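Local coordinates for cellulose-binding protein, X158 (Saccharophagus degradans, PDB 2X34) that binds ubiquinone-8 along a long hydrophobic pocket, consistent with a YceI-like polyisoprenoid-binding domain, and is implicated in plant cell wall breakdown, at residues V78-D83 with V98-T103; I113-N118 with S133-K138. All blocks are in the same frame, centred on the assembly; numbering follows the deposited sequence.

In the fold
Contacts 1 and 2 lie on one curled antiparallel sheet of the YceI-like domain, their centres about 11 Å apart. They come in series along the chain: strands 75-81 and 95-106 form contact 1, then 109-121 and 126-138 form contact 2. Strands 95-106 and 109-121 follow each other and are neighbours in the sheet, so four strands in a row run through both contacts. The seam between them includes a probable backbone hydrogen bond between Ala102 O and Ile113 N and the packing of Val100 on Leu117. Both contacts touch the isoprenoid tail of the same ubiquinone-8, which places them as adjoining parts of the wall of its apolar pocket.

Contact 1: V78-D83 with V98-T103; sequences VTVPVD and VDVSAT. With UQ8 (Ubiquinone-8), chain C.
Val80 meets strand 98-103 with both of its methyls, each on a different residue. CG1, anti to the backbone N (chi1 -178°), lies 3.7 Å from CG1 of Val100, and the two valine side chains cross obliquely. The other branch turns to Ala102: Val80 CG2 is 3.5 Å from Ala102 CB and also lies against methyl C40 of the ubiquinone-8 tail. Ala102 CB has a second neighbour in Val78, whose CG1 approaches to 3.9 Å, so this small methyl is touched by two valines of the facing strand. Val78 in turn brings CG1 to 3.6 Å from C33 of the ligand. Val78, Val80 and Ala102 therefore belong to the inner face of the curled antiparallel sheet of this YceI-like domain, where apolar side chains line the channel holding the isoprenoid chain; Val82, just past the strand, extends that lining with CG2 against C44. Thr79 and Thr103 occupy the other face as an antiparallel hydrogen-bonded pair. Thr79 N donates to Thr103 O at 2.9 Å with an N-H...O angle of 156°, and Thr103 N returns an equally long bond to Thr79 O. Beyond this pair the strands diverge, at 147° between their directions, and strand 75-81 bonds on its other side to strand 42-48 through Val78 with Leu45 and Val80 with Ala43. The hydroxyl of Ser101, turned away from this lining, is hydrogen-bonded to Asp114 on strand 109-121.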
loop_
_atom_site.group_PDB
_atom_site.type_symbol
_atom_site.label_atom_id
_atom_site.label_comp_id
_atom_site.label_asym_id
_atom_site.label_seq_id
_atom_site.Cartn_x
_atom_site.Cartn_y
_atom_site.Cartn_z
ATOM N N VAL A 78 -6.137 4.012 -1.222
ATOM C CA VAL A 78 -5.543 5.014 -0.351
ATOM C C VAL A 78 -5.735 6.351 -1.039
ATOM O O VAL A 78 -5.427 6.467 -2.210
ATOM C CB VAL A 78 -4.045 4.808 -0.133
ATOM C CG1 VAL A 78 -3.493 5.874 0.858
ATOM C CG2 VAL A 78 -3.771 3.405 0.386
ATOM N N THR A 79 -6.205 7.338 -0.295
ATOM C CA THR A 79 -6.422 8.680 -0.828
ATOM C C THR A 79 -5.707 9.690 0.049
ATOM O O THR A 79 -5.750 9.596 1.280
ATOM C CB THR A 79 -7.913 9.033 -0.861
ATOM O OG1 THR A 79 -8.441 8.965 0.469
ATOM C CG2 THR A 79 -8.671 8.070 -1.770
ATOM N N VAL A 80 -5.046 10.642 -0.594
ATOM C CA VAL A 80 -4.155 11.580 0.091
ATOM C C VAL A 80 -4.271 12.913 -0.610
ATOM O O VAL A 80 -4.012 12.978 -1.820
ATOM C CB VAL A 80 -2.682 11.142 -0.048
ATOM C CG1 VAL A 80 -1.761 12.086 0.704
ATOM C CG2 VAL A 80 -2.468 9.667 0.413
ATOM N N PRO A 81 -4.647 13.979 0.120
ATOM C CA PRO A 81 -4.635 15.309 -0.511
ATOM C C PRO A 81 -3.216 15.740 -0.698
ATOM O O PRO A 81 -2.381 15.496 0.171
ATOM C CB PRO A 81 -5.309 16.208 0.518
ATOM C CG PRO A 81 -5.064 15.528 1.818
ATOM C CD PRO A 81 -5.017 14.051 1.545
ATOM N N VAL A 82 -2.938 16.379 -1.824
ATOM C CA VAL A 82 -1.577 16.758 -2.178
ATOM C C VAL A 82 -1.566 18.226 -2.606
ATOM O O VAL A 82 -2.549 18.700 -3.187
ATOM C CB VAL A 82 -1.112 15.805 -3.314
ATOM C CG1 VAL A 82 0.014 16.373 -4.104
ATOM C CG2 VAL A 82 -0.760 14.416 -2.704
ATOM N N ASP A 83 -0.475 18.934 -2.299
ATOM C CA ASP A 83 -0.232 20.289 -2.793
ATOM C C ASP A 83 0.516 20.201 -4.133
ATOM O O ASP A 83 1.714 19.961 -4.159
ATOM C CB ASP A 83 0.565 21.079 -1.753
ATOM C CG ASP A 83 0.839 22.516 -2.163
ATOM O OD1 ASP A 83 0.728 22.876 -3.346
ATOM O OD2 ASP A 83 1.219 23.293 -1.270
ATOM N N VAL A 98 6.514 15.048 3.464
ATOM C CA VAL A 98 5.144 15.485 3.477
ATOM C C VAL A 98 4.442 14.685 4.573
ATOM O O VAL A 98 4.472 13.449 4.574
ATOM C CB VAL A 98 4.463 15.297 2.089
ATOM C CG1 VAL A 98 3.000 15.654 2.161
ATOM C CG2 VAL A 98 5.156 16.168 1.030
ATOM N N ASP A 99 3.876 15.402 5.540
ATOM C CA ASP A 99 3.123 14.784 6.620
ATOM C C ASP A 99 1.690 14.571 6.100
ATOM O O ASP A 99 1.048 15.528 5.680
ATOM C CB ASP A 99 3.123 15.699 7.843
ATOM C CG ASP A 99 4.504 15.846 8.480
ATOM O OD1 ASP A 99 5.305 14.894 8.467
ATOM O OD2 ASP A 99 4.769 16.923 9.033
ATOM N N VAL A 100 1.203 13.336 6.096
ATOM C CA VAL A 100 -0.111 13.044 5.520
ATOM C C VAL A 100 -1.018 12.350 6.525
ATOM O O VAL A 100 -0.552 11.602 7.393
ATOM C CB VAL A 100 -0.022 12.136 4.262
ATOM C CG1 VAL A 100 0.855 12.762 3.179
ATOM C CG2 VAL A 100 0.456 10.760 4.639
ATOM N N SER A 101 -2.309 12.651 6.411
ATOM C CA SER A 101 -3.373 11.859 6.993
ATOM C C SER A 101 -3.993 11.149 5.801
ATOM O O SER A 101 -4.915 11.668 5.169
ATOM C CB SER A 101 -4.381 12.763 7.710
ATOM O OG SER A 101 -3.840 13.274 8.923
ATOM N N ALA A 102 -3.444 9.996 5.438
ATOM C CA ALA A 102 -3.934 9.244 4.279
ATOM C C ALA A 102 -5.123 8.349 4.674
ATOM O O ALA A 102 -5.060 7.669 5.714
ATOM C CB ALA A 102 -2.760 8.404 3.670
ATOM N N THR A 103 -6.209 8.345 3.893
ATOM C CA THR A 103 -7.294 7.407 4.166
ATOM C C THR A 103 -7.037 6.079 3.467
ATOM O O THR A 103 -6.728 6.046 2.281
ATOM C CB THR A 103 -8.734 7.963 3.862
ATOM O OG1 THR A 103 -8.934 8.080 2.447
ATOM C CG2 THR A 103 -8.924 9.319 4.503
HETATM C C45 UQ8 C . 2.530 12.763 -1.692
HETATM C C44 UQ8 C . 2.183 12.440 -3.100
HETATM C C46 UQ8 C . 2.786 13.346 -4.153
HETATM C C43 UQ8 C . 1.390 11.398 -3.444
HETATM C C42 UQ8 C . 0.726 10.408 -2.498
HETATM C C41 UQ8 C . 0.895 9.010 -3.126
HETATM C C39 UQ8 C . 0.215 7.966 -2.288
HETATM C C40 UQ8 C . -1.259 7.809 -2.501
HETATM C C38 UQ8 C . 0.912 7.247 -1.390
HETATM C C37 UQ8 C . 0.317 6.174 -0.498
HETATM C C36 UQ8 C . 0.425 6.640 0.955
HETATM C C34 UQ8 C . 0.076 5.606 2.008
HETATM C C35 UQ8 C . 0.262 6.004 3.450
HETATM C C33 UQ8 C . -0.366 4.377 1.674
HETATM C C32 UQ8 C . -0.759 3.313 2.711
HETATM C C31 UQ8 C . -0.242 1.938 2.274
HETATM C C29 UQ8 C . -0.913 0.812 3.042
HETATM C C30 UQ8 C . -0.807 0.746 4.549
HETATM C C28 UQ8 C . -1.585 -0.118 2.342
HETATM C C27 UQ8 C . -2.295 -1.326 2.963
HETATM C C26 UQ8 C . -1.497 -2.548 2.475
HETATM C C24 UQ8 C . -2.103 -3.889 2.876
HETATM C C25 UQ8 C . -3.373 -4.377 2.237
HETATM C C23 UQ8 C . -1.447 -4.594 3.800
HETATM C C22 UQ8 C . -1.827 -5.954 4.368
HETATM C C21 UQ8 C . -2.477 -5.782 5.756
HETATM C C19 UQ8 C . -2.507 -7.022 6.632
HETATM C C20 UQ8 C . -3.003 -6.851 8.042
HETATM C C18 UQ8 C . -2.093 -8.235 6.196
HETATM C C17 UQ8 C . -2.124 -9.499 7.082
HETATM C C16 UQ8 C . -0.916 -10.339 6.676
HETATM C C14 UQ8 C . -0.636 -11.650 7.407
HETATM C C15 UQ8 C . -0.252 -11.635 8.867
HETATM C C13 UQ8 C . -0.712 -12.811 6.698
HETATM C C12 UQ8 C . -0.446 -14.207 7.274
HETATM C C11 UQ8 C . 0.347 -15.075 6.273
HETATM C C9 UQ8 C . 0.663 -16.394 6.927
HETATM C C10 UQ8 C . 1.849 -16.428 7.876
HETATM C C8 UQ8 C . -0.105 -17.459 6.623
HETATM C C7 UQ8 C . 0.019 -18.877 7.165
HETATM C C6 UQ8 C . 0.173 -19.838 6.018
HETATM C C1 UQ8 C . -0.948 -20.343 5.160
HETATM C C1M UQ8 C . -2.401 -20.000 5.378
HETATM C C2 UQ8 C . -0.617 -21.275 4.044
HETATM O O2 UQ8 C . -1.512 -21.723 3.330
HETATM C C3 UQ8 C . 0.769 -21.711 3.766
HETATM O O3 UQ8 C . 1.016 -22.560 2.702
HETATM C C3M UQ8 C . 0.372 -23.830 2.504
HETATM C C4 UQ8 C . 1.855 -21.185 4.624
HETATM O O4 UQ8 C . 3.175 -21.484 4.423
HETATM C C4M UQ8 C . 3.609 -22.836 4.248
HETATM C C5 UQ8 C . 1.545 -20.273 5.719
HETATM O O5 UQ8 C . 2.486 -19.830 6.358
#

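Contact 2: I113-N118 with S133-K138; sequences IDTQLN and SPLLIK. With UQ8 (Ubiquinone-8), chain C.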
loop_
_atom_site.group_PDB
_atom_site.type_symbol
_atom_site.label_atom_id
_atom_site.label_comp_id
_atom_site.label_asym_id
_atom_site.label_seq_id
_atom_site.Cartn_x
_atom_site.Cartn_y
_atom_site.Cartn_z
ATOM N N ILE A 113 -4.198 6.749 8.072
ATOM C CA ILE A 113 -2.779 6.494 8.338
ATOM C C ILE A 113 -2.064 7.836 8.422
ATOM O O ILE A 113 -1.933 8.554 7.417
ATOM C CB ILE A 113 -2.164 5.634 7.228
ATOM C CG1 ILE A 113 -2.891 4.299 7.127
ATOM C CG2 ILE A 113 -0.646 5.411 7.443
ATOM C CD1 ILE A 113 -2.558 3.583 5.903
ATOM N N ASP A 114 -1.624 8.182 9.629
ATOM C CA ASP A 114 -0.863 9.403 9.864
ATOM C C ASP A 114 0.595 9.045 9.781
ATOM O O ASP A 114 1.116 8.330 10.651
ATOM C CB ASP A 114 -1.139 9.977 11.255
ATOM C CG ASP A 114 -2.526 10.524 11.380
ATOM O OD1 ASP A 114 -2.869 11.440 10.606
ATOM O OD2 ASP A 114 -3.282 10.017 12.237
ATOM N N THR A 115 1.253 9.485 8.720
ATOM C CA THR A 115 2.618 9.076 8.501
ATOM C C THR A 115 3.301 10.172 7.701
ATOM O O THR A 115 2.652 11.158 7.332
ATOM C CB THR A 115 2.663 7.715 7.781
ATOM O OG1 THR A 115 4.001 7.186 7.785
ATOM C CG2 THR A 115 2.129 7.809 6.342
ATOM N N GLN A 116 4.590 9.977 7.420
ATOM C CA GLN A 116 5.370 10.896 6.621
ATOM C C GLN A 116 5.824 10.201 5.321
ATOM O O GLN A 116 6.343 9.084 5.349
ATOM C CB GLN A 116 6.581 11.318 7.444
ATOM C CG GLN A 116 7.335 12.513 6.926
ATOM C CD GLN A 116 8.300 13.041 7.977
ATOM O OE1 GLN A 116 9.290 12.385 8.291
ATOM N NE2 GLN A 116 8.005 14.226 8.542
ATOM N N LEU A 117 5.654 10.892 4.210
ATOM C CA LEU A 117 6.091 10.433 2.911
ATOM C C LEU A 117 7.320 11.226 2.462
ATOM O O LEU A 117 7.510 12.387 2.849
ATOM C CB LEU A 117 4.966 10.595 1.887
ATOM C CG LEU A 117 3.633 9.934 2.244
ATOM C CD1 LEU A 117 2.669 10.086 1.041
ATOM C CD2 LEU A 117 3.861 8.458 2.617
ATOM N N ASN A 118 8.156 10.573 1.670
ATOM C CA ASN A 118 9.245 11.217 0.985
ATOM C C ASN A 118 8.791 11.348 -0.451
ATOM O O ASN A 118 8.322 10.361 -1.051
ATOM C CB ASN A 118 10.509 10.387 1.052
ATOM C CG ASN A 118 11.692 11.092 0.429
ATOM O OD1 ASN A 118 11.845 11.092 -0.787
ATOM N ND2 ASN A 118 12.516 11.742 1.267
ATOM N N SER A 133 9.383 6.559 6.790
ATOM C CA SER A 133 9.675 5.805 8.000
ATOM C C SER A 133 9.049 4.449 7.914
ATOM O O SER A 133 8.072 4.256 7.184
ATOM C CB SER A 133 9.124 6.528 9.229
ATOM O OG SER A 133 8.132 7.481 8.876
ATOM N N PRO A 134 9.569 3.503 8.695
ATOM C CA PRO A 134 8.852 2.244 8.741
ATOM C C PRO A 134 7.410 2.507 9.153
ATOM O O PRO A 134 7.137 3.422 9.944
ATOM C CB PRO A 134 9.636 1.429 9.773
ATOM C CG PRO A 134 11.041 2.078 9.749
ATOM C CD PRO A 134 10.724 3.516 9.617
ATOM N N LEU A 135 6.513 1.754 8.539
ATOM C CA LEU A 135 5.070 1.943 8.625
ATOM C C LEU A 135 4.496 0.592 9.041
ATOM O O LEU A 135 4.825 -0.432 8.438
ATOM C CB LEU A 135 4.527 2.333 7.241
ATOM C CG LEU A 135 3.043 2.617 7.035
ATOM C CD1 LEU A 135 2.582 3.724 7.982
ATOM C CD2 LEU A 135 2.765 2.998 5.566
ATOM N N LEU A 136 3.705 0.584 10.108
ATOM C CA LEU A 136 3.040 -0.633 10.596
ATOM C C LEU A 136 1.509 -0.525 10.445
ATOM O O LEU A 136 0.917 0.516 10.718
ATOM C CB LEU A 136 3.373 -0.863 12.065
ATOM C CG LEU A 136 4.847 -1.009 12.471
ATOM C CD1 LEU A 136 4.969 -1.042 13.987
ATOM C CD2 LEU A 136 5.494 -2.240 11.868
ATOM N N ILE A 137 0.896 -1.614 10.006
ATOM C CA ILE A 137 -0.548 -1.777 9.976
ATOM C C ILE A 137 -0.926 -2.804 11.042
ATOM O O ILE A 137 -0.281 -3.846 11.126
ATOM C CB ILE A 137 -1.016 -2.332 8.605
ATOM C CG1 ILE A 137 -0.870 -1.283 7.507
ATOM C CG2 ILE A 137 -2.483 -2.841 8.671
ATOM C CD1 ILE A 137 -1.311 0.122 7.886
ATOM N N LYS A 138 -1.934 -2.493 11.864
ATOM C CA LYS A 138 -2.468 -3.445 12.839
ATOM C C LYS A 138 -3.734 -4.053 12.246
ATOM O O LYS A 138 -4.660 -3.319 11.889
ATOM C CB LYS A 138 -2.775 -2.755 14.162
ATOM C CG LYS A 138 -1.535 -2.195 14.863
ATOM C CD LYS A 138 -1.907 -1.358 16.064
ATOM C CE LYS A 138 -0.656 -0.902 16.849
ATOM N NZ LYS A 138 0.307 -2.040 17.064
HETATM C C45 UQ8 C . 2.530 12.763 -1.692
HETATM C C44 UQ8 C . 2.183 12.440 -3.100
HETATM C C46 UQ8 C . 2.786 13.346 -4.153
HETATM C C43 UQ8 C . 1.390 11.398 -3.444
HETATM C C42 UQ8 C . 0.726 10.408 -2.498
HETATM C C41 UQ8 C . 0.895 9.010 -3.126
HETATM C C39 UQ8 C . 0.215 7.966 -2.288
HETATM C C40 UQ8 C . -1.259 7.809 -2.501
HETATM C C38 UQ8 C . 0.912 7.247 -1.390
HETATM C C37 UQ8 C . 0.317 6.174 -0.498
HETATM C C36 UQ8 C . 0.425 6.640 0.955
HETATM C C34 UQ8 C . 0.076 5.606 2.008
HETATM C C35 UQ8 C . 0.262 6.004 3.450
HETATM C C33 UQ8 C . -0.366 4.377 1.674
HETATM C C32 UQ8 C . -0.759 3.313 2.711
HETATM C C31 UQ8 C . -0.242 1.938 2.274
HETATM C C29 UQ8 C . -0.913 0.812 3.042
HETATM C C30 UQ8 C . -0.807 0.746 4.549
HETATM C C28 UQ8 C . -1.585 -0.118 2.342
HETATM C C27 UQ8 C . -2.295 -1.326 2.963
HETATM C C26 UQ8 C . -1.497 -2.548 2.475
HETATM C C24 UQ8 C . -2.103 -3.889 2.876
HETATM C C25 UQ8 C . -3.373 -4.377 2.237
HETATM C C23 UQ8 C . -1.447 -4.594 3.800
HETATM C C22 UQ8 C . -1.827 -5.954 4.368
HETATM C C21 UQ8 C . -2.477 -5.782 5.756
HETATM C C19 UQ8 C . -2.507 -7.022 6.632
HETATM C C20 UQ8 C . -3.003 -6.851 8.042
HETATM C C18 UQ8 C . -2.093 -8.235 6.196
HETATM C C17 UQ8 C . -2.124 -9.499 7.082
HETATM C C16 UQ8 C . -0.916 -10.339 6.676
HETATM C C14 UQ8 C . -0.636 -11.650 7.407
HETATM C C15 UQ8 C . -0.252 -11.635 8.867
HETATM C C13 UQ8 C . -0.712 -12.811 6.698
HETATM C C12 UQ8 C . -0.446 -14.207 7.274
HETATM C C11 UQ8 C . 0.347 -15.075 6.273
HETATM C C9 UQ8 C . 0.663 -16.394 6.927
HETATM C C10 UQ8 C . 1.849 -16.428 7.876
HETATM C C8 UQ8 C . -0.105 -17.459 6.623
HETATM C C7 UQ8 C . 0.019 -18.877 7.165
HETATM C C6 UQ8 C . 0.173 -19.838 6.018
HETATM C C1 UQ8 C . -0.948 -20.343 5.160
HETATM C C1M UQ8 C . -2.401 -20.000 5.378
HETATM C C2 UQ8 C . -0.617 -21.275 4.044
HETATM O O2 UQ8 C . -1.512 -21.723 3.330
HETATM C C3 UQ8 C . 0.769 -21.711 3.766
HETATM O O3 UQ8 C . 1.016 -22.560 2.702
HETATM C C3M UQ8 C . 0.372 -23.830 2.504
HETATM C C4 UQ8 C . 1.855 -21.185 4.624
HETATM O O4 UQ8 C . 3.175 -21.484 4.423
HETATM C C4M UQ8 C . 3.609 -22.836 4.248
HETATM C C5 UQ8 C . 1.545 -20.273 5.719
HETATM O O5 UQ8 C . 2.486 -19.830 6.358
HETATM O O HOH W 1 6.405 6.427 6.631
#
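Strands 113-118 and 135-138 run antiparallel at 165°, but their axes come no closer than 9.1 Å, too far for direct backbone pairing here, so side chains and a water fill the separation. They are the two arms of a beta hairpin in the curled YceI-like sheet, paired nearer the turn through Gln116 with Gln132 and Asn118 with Gln130. Leu135 reaches across to the other arm: its chi1 of -179°, anti to the backbone N, carries CG out to the facing strand, and CD1, the branch that touches, then lies 3.7 Å from Ile113 CG2 and equally close to Thr115 OG1, the leucine crossing both side chains at about a right angle. On the 113-118 arm, Ile113 lays CD1 3.6 Å from methyl C30 of the ubiquinone-8 tail. Ile137 meets that same methyl with its own CD1 at 3.4 Å, while the two isoleucine CD1 atoms lie 4.2 Å apart, so C30 is touched by both arms. An alanine in place of Ile137 would probably leave C30 and Ile113 CD1 without this neighbour and open a gap in the pocket wall. Thr115 divides its branches, CG2 facing methyl C35 of the tail and the hydroxyl turned to the water. That water links the arms: it donates to Gln116 O, accepts from Ser133 N at 3.0 Å, and is hydrogen-bonded to Thr115 OG1 at 2.8 Å.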